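Local coordinates for RNA-binding protein Unr (Drosophila melanogaster, PDB 4QQB) that binds RNA through its cold-shock domains and regulates X-chromosome dosage compensation in both sexes, promoting assembly of the MSL complex in males, at residues Thr5-Ile10 with Cys23-Ala28; Val50-Thr55 with Pro63-Val68. One frame throughout, in Å; residues are numbered along the deposited sequence.

Contact 1 of 2, residues Thr5-Ile10 with Cys23-Ala28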
loop_
_atom_site.group_PDB
_atom_site.type_symbol
_atom_site.label_atom_id
_atom_site.label_comp_id
_atom_site.label_asym_id
_atom_site.label_seq_id
_atom_site.Cartn_x
_atom_site.Cartn_y
_atom_site.Cartn_z
ATOM N N THR E 5 -7.379 -8.386 32.119
ATOM C CA THR E 5 -6.667 -7.604 33.144
ATOM C C THR E 5 -6.438 -6.131 32.728
ATOM O O THR E 5 -5.406 -5.776 32.152
ATOM C CB THR E 5 -5.347 -8.303 33.575
ATOM O OG1 THR E 5 -4.595 -7.440 34.435
ATOM C CG2 THR E 5 -4.478 -8.719 32.373
ATOM N N ARG E 6 -7.417 -5.284 33.047
ATOM C CA ARG E 6 -7.412 -3.872 32.651
ATOM C C ARG E 6 -6.700 -2.993 33.683
ATOM O O ARG E 6 -6.732 -3.279 34.876
ATOM C CB ARG E 6 -8.847 -3.374 32.475
ATOM C CG ARG E 6 -9.699 -4.221 31.545
ATOM C CD ARG E 6 -9.701 -3.688 30.125
ATOM N NE ARG E 6 -10.511 -2.476 30.001
ATOM C CZ ARG E 6 -10.937 -1.951 28.850
ATOM N NH1 ARG E 6 -10.647 -2.524 27.688
ATOM N NH2 ARG E 6 -11.666 -0.841 28.857
ATOM N N GLU E 7 -6.058 -1.926 33.213
ATOM C CA GLU E 7 -5.448 -0.927 34.093
ATOM C C GLU E 7 -5.699 0.489 33.550
ATOM O O GLU E 7 -6.393 0.654 32.539
ATOM C CB GLU E 7 -3.952 -1.217 34.309
ATOM C CG GLU E 7 -3.093 -1.309 33.055
ATOM C CD GLU E 7 -1.606 -1.123 33.352
ATOM O OE1 GLU E 7 -1.243 -0.100 33.982
ATOM O OE2 GLU E 7 -0.798 -1.990 32.948
ATOM N N THR E 8 -5.154 1.502 34.225
ATOM C CA THR E 8 -5.483 2.897 33.928
ATOM C C THR E 8 -4.262 3.756 33.604
ATOM O O THR E 8 -3.127 3.444 33.996
ATOM C CB THR E 8 -6.213 3.553 35.111
ATOM O OG1 THR E 8 -5.299 3.743 36.196
ATOM C CG2 THR E 8 -7.372 2.688 35.578
ATOM N N GLY E 9 -4.523 4.853 32.897
ATOM C CA GLY E 9 -3.478 5.795 32.498
ATOM C C GLY E 9 -4.024 7.116 31.978
ATOM O O GLY E 9 -5.238 7.278 31.798
ATOM N N ILE E 10 -3.118 8.063 31.738
ATOM C CA ILE E 10 -3.477 9.386 31.225
ATOM C C ILE E 10 -2.889 9.573 29.830
ATOM O O ILE E 10 -1.762 9.142 29.565
ATOM C CB ILE E 10 -2.917 10.526 32.115
ATOM C CG1 ILE E 10 -2.963 10.168 33.612
ATOM C CG2 ILE E 10 -3.655 11.834 31.837
ATOM C CD1 ILE E 10 -4.352 9.939 34.168
ATOM N N CYS E 23 1.022 5.363 32.154
ATOM C CA CYS E 23 0.325 4.361 32.953
ATOM C C CYS E 23 0.347 4.752 34.422
ATOM O O CYS E 23 1.366 5.215 34.937
ATOM C CB CYS E 23 0.974 2.988 32.779
ATOM S SG CYS E 23 0.870 2.305 31.109
ATOM N N CYS E 24 -0.781 4.560 35.095
ATOM C CA CYS E 24 -0.900 4.939 36.497
ATOM C C CYS E 24 -0.301 3.873 37.397
ATOM O O CYS E 24 0.629 4.150 38.153
ATOM C CB CYS E 24 -2.360 5.185 36.858
ATOM S SG CYS E 24 -3.069 6.579 35.957
ATOM N N GLU E 25 -0.821 2.652 37.290
ATOM C CA GLU E 25 -0.360 1.529 38.117
ATOM C C GLU E 25 0.681 0.670 37.388
ATOM O O GLU E 25 0.581 -0.554 37.341
ATOM C CB GLU E 25 -1.554 0.694 38.595
ATOM C CG GLU E 25 -2.379 0.044 37.495
ATOM C CD GLU E 25 -3.849 0.402 37.590
ATOM O OE1 GLU E 25 -4.170 1.593 37.395
ATOM O OE2 GLU E 25 -4.679 -0.498 37.848
ATOM N N ARG E 26 1.700 1.344 36.861
ATOM C CA ARG E 26 2.754 0.742 36.047
ATOM C C ARG E 26 3.675 1.883 35.634
ATOM O O ARG E 26 3.204 2.912 35.151
ATOM C CB ARG E 26 2.155 0.068 34.803
ATOM C CG ARG E 26 3.094 -0.080 33.605
ATOM C CD ARG E 26 3.745 -1.452 33.499
ATOM N NE ARG E 26 2.904 -2.375 32.736
ATOM C CZ ARG E 26 2.042 -3.251 33.256
ATOM N NH1 ARG E 26 1.880 -3.374 34.569
ATOM N NH2 ARG E 26 1.330 -4.025 32.448
ATOM N N GLN E 27 4.977 1.722 35.827
ATOM C CA GLN E 27 5.918 2.731 35.364
ATOM C C GLN E 27 6.249 2.475 33.898
ATOM O O GLN E 27 7.207 1.768 33.583
ATOM C CB GLN E 27 7.185 2.728 36.210
ATOM C CG GLN E 27 8.192 3.782 35.777
ATOM C CD GLN E 27 9.262 4.022 36.815
ATOM O OE1 GLN E 27 9.542 5.166 37.179
ATOM N NE2 GLN E 27 9.865 2.944 37.308
ATOM N N ALA E 28 5.442 3.045 33.006
ATOM C CA ALA E 28 5.596 2.829 31.570
ATOM C C ALA E 28 4.777 3.830 30.780
ATOM O O ALA E 28 3.699 4.246 31.214
ATOM C CB ALA E 28 5.166 1.421 31.199
#
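Glu-7 and Arg-26 form a salt bridge of unusual geometry: the carboxylate oxygen OE2 sits over a face of the guanidinium, 2.9 Å above its plane and offset toward the rim. The pair links the central strand 7-14 of the five-stranded antiparallel cold-shock (OB) fold to the loop between strands 18-23 and 29-33. OE2 is 3.0 Å from Arg-26 NH2, but the two planar groups stand 73° apart and no N-H points at the oxygen, leaving an attraction of charges alone. The arginine side chain, bent at chi2 and chi3, crosses that of Glu-7 at about a right angle and also touches Met-54 of strand 49-56.

Glu-25 runs past Glu-7 in the opposite direction, its CD lying against Glu-7 CB. The like charges are 4.8 Å apart (Glu-7 OE1 to Glu-25 OE1) and may repel mildly; the bonds from Thr-8 to Glu-25 OE1 could offset this in part. Thr-8 OG1 donates to that oxygen at 2.7 Å, while the backbone N adds a weak bond. Threonine suits this place: its hydroxyl, held between the backbone N and the carbonyl carbon (chi1 71°), reaches the same oxygen as its own amide.

Where the strands meet, Gly-9 and Cys-23 form an antiparallel non-hydrogen-bonded pair with CA atoms 4.1 Å apart, an approach eased by the missing side chain of glycine. Beside them Cys-24 N donates to Thr-8 O at 2.8 Å, nearly straight at 172°. The sulphur of Cys-24 finishes the contact: SG lies 3.6 Å from Gly-9 CA and meets Ile-10 CD1 in an apolar contact at 4.0 Å.

Contact 2 of 2, residues Val50-Thr55 with Pro63-Val68. With nucleotides of chain A.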
loop_
_atom_site.group_PDB
_atom_site.type_symbol
_atom_site.label_atom_id
_atom_site.label_comp_id
_atom_site.label_asym_id
_atom_site.label_seq_id
_atom_site.Cartn_x
_atom_site.Cartn_y
_atom_site.Cartn_z
ATOM N N VAL E 50 -7.803 7.239 30.864
ATOM C CA VAL E 50 -8.197 6.056 30.090
ATOM C C VAL E 50 -7.898 4.723 30.779
ATOM O O VAL E 50 -6.972 4.613 31.599
ATOM C CB VAL E 50 -7.515 6.038 28.708
ATOM C CG1 VAL E 50 -8.137 7.081 27.794
ATOM C CG2 VAL E 50 -6.014 6.263 28.838
ATOM N N GLU E 51 -8.702 3.720 30.415
ATOM C CA GLU E 51 -8.550 2.341 30.878
ATOM C C GLU E 51 -8.248 1.440 29.685
ATOM O O GLU E 51 -8.841 1.586 28.612
ATOM C CB GLU E 51 -9.827 1.863 31.573
ATOM C CG GLU E 51 -9.672 0.545 32.323
ATOM C CD GLU E 51 -10.889 0.194 33.159
ATOM O OE1 GLU E 51 -10.710 -0.397 34.250
ATOM O OE2 GLU E 51 -12.021 0.515 32.730
ATOM N N PHE E 52 -7.339 0.492 29.888
ATOM C CA PHE E 52 -6.785 -0.292 28.791
ATOM C C PHE E 52 -6.081 -1.532 29.321
ATOM O O PHE E 52 -5.770 -1.621 30.508
ATOM C CB PHE E 52 -5.753 0.552 28.044
ATOM C CG PHE E 52 -4.601 0.976 28.911
ATOM C CD1 PHE E 52 -3.494 0.157 29.075
ATOM C CD2 PHE E 52 -4.643 2.175 29.598
ATOM C CE1 PHE E 52 -2.443 0.538 29.893
ATOM C CE2 PHE E 52 -3.598 2.559 30.418
ATOM C CZ PHE E 52 -2.495 1.741 30.564
ATOM N N GLU E 53 -5.797 -2.467 28.423
ATOM C CA GLU E 53 -4.981 -3.627 28.751
ATOM C C GLU E 53 -3.616 -3.459 28.096
ATOM O O GLU E 53 -3.537 -3.186 26.899
ATOM C CB GLU E 53 -5.651 -4.908 28.246
ATOM C CG GLU E 53 -4.906 -6.186 28.618
ATOM C CD GLU E 53 -5.554 -7.444 28.061
ATOM O OE1 GLU E 53 -6.107 -7.406 26.937
ATOM O OE2 GLU E 53 -5.496 -8.481 28.754
ATOM N N MET E 54 -2.546 -3.599 28.877
ATOM C CA MET E 54 -1.217 -3.681 28.290
ATOM C C MET E 54 -1.093 -5.039 27.650
ATOM O O MET E 54 -1.199 -6.058 28.320
ATOM C CB MET E 54 -0.090 -3.527 29.309
ATOM C CG MET E 54 1.228 -4.140 28.829
ATOM S SD MET E 54 2.666 -3.656 29.803
ATOM C CE MET E 54 3.599 -5.191 29.849
ATOM N N THR E 55 -0.885 -5.040 26.346
ATOM C CA THR E 55 -0.460 -6.223 25.643
ATOM C C THR E 55 0.837 -5.856 24.963
ATOM O O THR E 55 1.365 -4.749 25.141
ATOM C CB THR E 55 -1.487 -6.673 24.582
ATOM O OG1 THR E 55 -1.397 -5.840 23.418
ATOM C CG2 THR E 55 -2.897 -6.613 25.139
ATOM N N PRO E 63 5.865 -3.265 23.237
ATOM C CA PRO E 63 4.882 -3.050 24.277
ATOM C C PRO E 63 3.871 -1.993 23.822
ATOM O O PRO E 63 4.266 -0.929 23.321
ATOM C CB PRO E 63 5.733 -2.596 25.465
ATOM C CG PRO E 63 6.944 -1.965 24.857
ATOM C CD PRO E 63 7.176 -2.662 23.554
ATOM N N ILE E 64 2.583 -2.325 23.937
ATOM C CA ILE E 64 1.490 -1.422 23.542
ATOM C C ILE E 64 0.330 -1.447 24.532
ATOM O O ILE E 64 0.371 -2.158 25.529
ATOM C CB ILE E 64 0.923 -1.770 22.152
ATOM C CG1 ILE E 64 0.349 -3.193 22.135
ATOM C CG2 ILE E 64 1.992 -1.581 21.089
ATOM C CD1 ILE E 64 -0.798 -3.373 21.162
ATOM N N ALA E 65 -0.694 -0.649 24.244
ATOM C CA ALA E 65 -1.910 -0.607 25.033
ATOM C C ALA E 65 -3.077 -0.917 24.117
ATOM O O ALA E 65 -3.256 -0.265 23.087
ATOM C CB ALA E 65 -2.083 0.763 25.653
ATOM N N SER E 66 -3.873 -1.907 24.508
ATOM C CA SER E 66 -4.938 -2.434 23.668
ATOM C C SER E 66 -6.294 -2.231 24.321
ATOM O O SER E 66 -6.404 -2.156 25.549
ATOM C CB SER E 66 -4.708 -3.926 23.431
ATOM O OG SER E 66 -3.362 -4.184 23.063
ATOM N N GLN E 67 -7.326 -2.151 23.487
ATOM C CA GLN E 67 -8.693 -2.017 23.967
ATOM C C GLN E 67 -8.771 -0.822 24.908
ATOM O O GLN E 67 -9.015 -0.961 26.106
ATOM C CB GLN E 67 -9.125 -3.309 24.672
ATOM C CG GLN E 67 -10.608 -3.620 24.565
ATOM C CD GLN E 67 -10.945 -4.414 23.320
ATOM O OE1 GLN E 67 -11.178 -5.621 23.387
ATOM N NE2 GLN E 67 -10.957 -3.744 22.172
ATOM N N VAL E 68 -8.523 0.355 24.349
ATOM C CA VAL E 68 -8.479 1.591 25.123
ATOM C C VAL E 68 -9.844 2.274 25.098
ATOM O O VAL E 68 -10.458 2.409 24.038
ATOM C CB VAL E 68 -7.413 2.560 24.568
ATOM C CG1 VAL E 68 -7.380 3.849 25.373
ATOM C CG2 VAL E 68 -6.042 1.904 24.577
ATOM P P A A 12 5.066 3.372 12.755
ATOM O OP1 A A 12 4.807 4.245 11.567
ATOM O OP2 A A 12 6.079 2.296 12.671
ATOM O "O5'" A A 12 5.456 4.235 14.037
ATOM C "C5'" A A 12 5.303 5.666 14.055
ATOM C "C4'" A A 12 5.948 6.234 15.292
ATOM O "O4'" A A 12 5.403 5.552 16.451
ATOM C "C3'" A A 12 7.466 6.060 15.375
ATOM O "O3'" A A 12 8.087 7.185 15.994
ATOM C "C2'" A A 12 7.617 4.794 16.214
ATOM O "O2'" A A 12 8.814 4.705 16.957
ATOM C "C1'" A A 12 6.449 4.936 17.180
ATOM N N9 A A 12 5.951 3.671 17.716
ATOM C C8 A A 12 5.184 2.728 17.080
ATOM N N7 A A 12 4.860 1.711 17.839
ATOM C C5 A A 12 5.451 2.004 19.059
ATOM C C6 A A 12 5.483 1.316 20.285
ATOM N N6 A A 12 4.883 0.141 20.490
ATOM N N1 A A 12 6.157 1.886 21.308
ATOM C C2 A A 12 6.763 3.062 21.099
ATOM N N3 A A 12 6.807 3.804 19.993
ATOM C C4 A A 12 6.123 3.212 18.999
#
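Thr-55 and Ser-66 join their hydroxyls across the hairpin of strands 49-56 and 63-70 in the cold-shock domain. From Thr-55 CB, itself 3.5 Å from Ser-66 OG, the side chain forks. OG1, between the backbone N and the carbonyl carbon (chi1 77°), hydrogen-bonds Ser-66 OG at 2.6 Å, either being a possible donor; the methyl CG2 lies against Ser-66 OG and CB. Both branches therefore meet Ser-66, while OG1 also lies against Ile-64 CD1.

The strands are antiparallel. Glu-53 and Ser-66 exchange two backbone hydrogen bonds, N to O each way, as a hydrogen-bonded pair, and Ile-64 N donates to Thr-55 O, with a weak bond returning from Thr-55 N. On the other face Phe-52 brings CD1 to 3.8 Å from Ala-65 CB, the small methyl leaving room for the ring, and its CB to 3.7 Å from Val-68 CG2. Between these partners Gln-67 turns the chain through a corner.

At the far end, N6 of A12 of chain A donates to Pro-63 O at 3.1 Å, and Ile-64 CG2 lies near the same N6. Because a backbone carbonyl can only accept, this bond suits an exocyclic amine such as that of adenine, consistent with a contribution to base recognition.

Overall arrangement
Contact 1 closes before contact 2 opens along the chain, and their centres lie 8 Å apart in one antiparallel sheet. Strands 7-14 and 49-56 are neighbours in it, so the first segment of each contact runs beside that of the other; probable backbone hydrogen bonds join Gly-9 O to Val-50 N and Glu-7 N to Phe-52 O, both at 2.7 Å. The side chain of Phe-52 also touches Glu-7 and Cys-23, tying the two through the domain interior. Contact 2 carries a hydrogen bond to the RNA base, whereas contact 1 stays about 10 Å from the nucleic acid at its nearest atom and joins strand 7-14 to the loop after strand 18-23 in this first cold-shock domain.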